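PDB 4G7X: TolA protein, which probably links the inner membrane to the outer membrane as part of the Tol-Pal system, its C-terminal domain serving to bind partner proteins. Local coordinates for residues L80-T85 / K127-N132. Residues are numbered along the deposited sequence; the frame is centred on the assembly and turned at random. Where two conformers were deposited one is given.
Sequences LIPTGT and KLKNIN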
# COMPACT_ATOMS: atom_id res chain seq x y z
N LEU B 80 -4.66 4.99 1.27
CA LEU B 80 -3.57 5.82 0.78
C LEU B 80 -3.19 6.84 1.84
O LEU B 80 -4.05 7.33 2.57
CB LEU B 80 -3.98 6.54 -0.51
CG LEU B 80 -4.33 5.68 -1.72
CD1 LEU B 80 -4.76 6.58 -2.87
CD2 LEU B 80 -3.16 4.80 -2.13
N ILE B 81 -1.90 7.16 1.90
CA ILE B 81 -1.37 8.10 2.88
C ILE B 81 -0.87 9.35 2.15
O ILE B 81 0.05 9.25 1.34
CB ILE B 81 -0.22 7.48 3.71
CG1 ILE B 81 -0.68 6.20 4.43
CG2 ILE B 81 0.32 8.51 4.70
CD1 ILE B 81 0.44 5.38 5.04
N PRO B 82 -1.47 10.52 2.42
CA PRO B 82 -1.01 11.76 1.79
C PRO B 82 0.48 11.99 2.04
O PRO B 82 0.95 11.88 3.17
CB PRO B 82 -1.86 12.83 2.47
CG PRO B 82 -3.13 12.11 2.81
CD PRO B 82 -2.69 10.74 3.23
N THR B 83 1.21 12.28 0.97
CA THR B 83 2.67 12.39 1.00
C THR B 83 3.04 13.54 0.08
O THR B 83 3.00 13.39 -1.14
CB THR B 83 3.34 11.09 0.51
OG1 THR B 83 2.82 9.96 1.22
CG2 THR B 83 4.86 11.14 0.69
N GLY B 84 3.40 14.69 0.66
CA GLY B 84 3.65 15.89 -0.14
C GLY B 84 2.41 16.30 -0.92
O GLY B 84 1.36 16.54 -0.33
N THR B 85 2.53 16.33 -2.24
CA THR B 85 1.41 16.73 -3.12
C THR B 85 0.56 15.55 -3.61
O THR B 85 -0.53 15.74 -4.15
CB THR B 85 1.90 17.54 -4.35
OG1 THR B 85 2.85 16.77 -5.09
CG2 THR B 85 2.53 18.86 -3.91
N LYS B 127 -12.21 10.70 0.69
CA LYS B 127 -12.74 9.56 -0.04
C LYS B 127 -11.64 8.81 -0.80
O LYS B 127 -11.67 7.58 -0.88
CB LYS B 127 -13.86 9.99 -0.99
CG LYS B 127 -15.11 10.51 -0.30
CD LYS B 127 -15.76 9.44 0.56
CE LYS B 127 -17.05 9.94 1.19
NZ LYS B 127 -17.72 8.88 2.01
N LEU B 128 -10.69 9.55 -1.36
CA LEU B 128 -9.58 8.95 -2.11
C LEU B 128 -8.61 8.13 -1.25
O LEU B 128 -7.96 7.21 -1.76
CB LEU B 128 -8.81 10.01 -2.91
CG LEU B 128 -9.59 10.70 -4.03
CD1 LEU B 128 -8.70 11.69 -4.77
CD2 LEU B 128 -10.19 9.69 -5.00
N LYS B 129 -8.54 8.46 0.04
CA LYS B 129 -7.66 7.76 0.98
C LYS B 129 -8.16 6.37 1.35
O LYS B 129 -7.44 5.60 1.98
CB LYS B 129 -7.47 8.59 2.24
CG LYS B 129 -6.50 9.75 2.10
CD LYS B 129 -6.58 10.66 3.31
CE LYS B 129 -6.27 9.90 4.59
NZ LYS B 129 -6.27 10.79 5.78
N ASN B 130 -9.40 6.06 0.99
CA ASN B 130 -10.01 4.76 1.29
C ASN B 130 -10.94 4.39 0.15
O ASN B 130 -12.14 4.68 0.19
CB ASN B 130 -10.77 4.84 2.63
CG ASN B 130 -11.34 3.50 3.07
OD1 ASN B 130 -11.07 2.45 2.48
ND2 ASN B 130 -12.13 3.53 4.14
N ILE B 131 -10.38 3.76 -0.88
CA ILE B 131 -11.06 3.63 -2.17
C ILE B 131 -11.08 2.19 -2.70
O ILE B 131 -10.07 1.50 -2.70
CB ILE B 131 -10.46 4.61 -3.21
CG1 ILE B 131 -11.29 4.64 -4.49
CG2 ILE B 131 -8.98 4.31 -3.48
CD1 ILE B 131 -10.95 5.79 -5.42
N ASN B 132 -12.26 1.76 -3.14
CA ASN B 132 -12.43 0.46 -3.78
C ASN B 132 -12.21 0.56 -5.28
O ASN B 132 -12.78 1.44 -5.94
CB ASN B 132 -13.82 -0.11 -3.50
CG ASN B 132 -14.05 -0.38 -2.03
OD1 ASN B 132 -13.13 -0.70 -1.28
ND2 ASN B 132 -15.31 -0.25 -1.60
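Lys-129 meets strand 74-83 at Leu-80 and Pro-82, through both its backbone and its side chain. Its carbonyl O accepts the N-H of Leu-80 over 2.9 Å; the bond is fairly straight at the hydrogen, 160°, but the donor stands above the carbonyl plane. With chi1 at -78°, the side chain of Lys-129 leaves with CG anti to its own carbonyl carbon, passes over Leu-80 O and goes on to Pro-82. Lys-129 CB lies 3.7 Å from Leu-80 O, and Lys-129 CG packs against that same oxygen at 3.5 Å. Lys-129 CD reaches the proline ring, 3.8 Å from Pro-82 CG, where the lysine chain crosses the ring at about a right angle. A bend at chi3 of Lys-129 (59°) turns the chain aside before it would run into the ring; Lys-129 CE still lies 3.9 Å from Pro-82 CD. Beyond it, NZ forms a salt bridge with an acidic side chain of the bound partner protein and a weak, long ion pair with Glu-126. Pro-82 also packs on an acidic side chain of that other protein, so lysine and proline both take part in the interface. On the buried side, Leu-80 CD1 comes within 3.4 Å of Leu-128 O. Helix 38-62 lies under this side, where Tyr-55 touches both Leu-80 and Leu-128. The contact thus joins the segment linking helix 122-128 and strand 130-135 to strand 74-83; strand 130-135, outermost of this chain's sheet, pairs antiparallel with 74-83, and strand 86-95 flanks 74-83 on its other side.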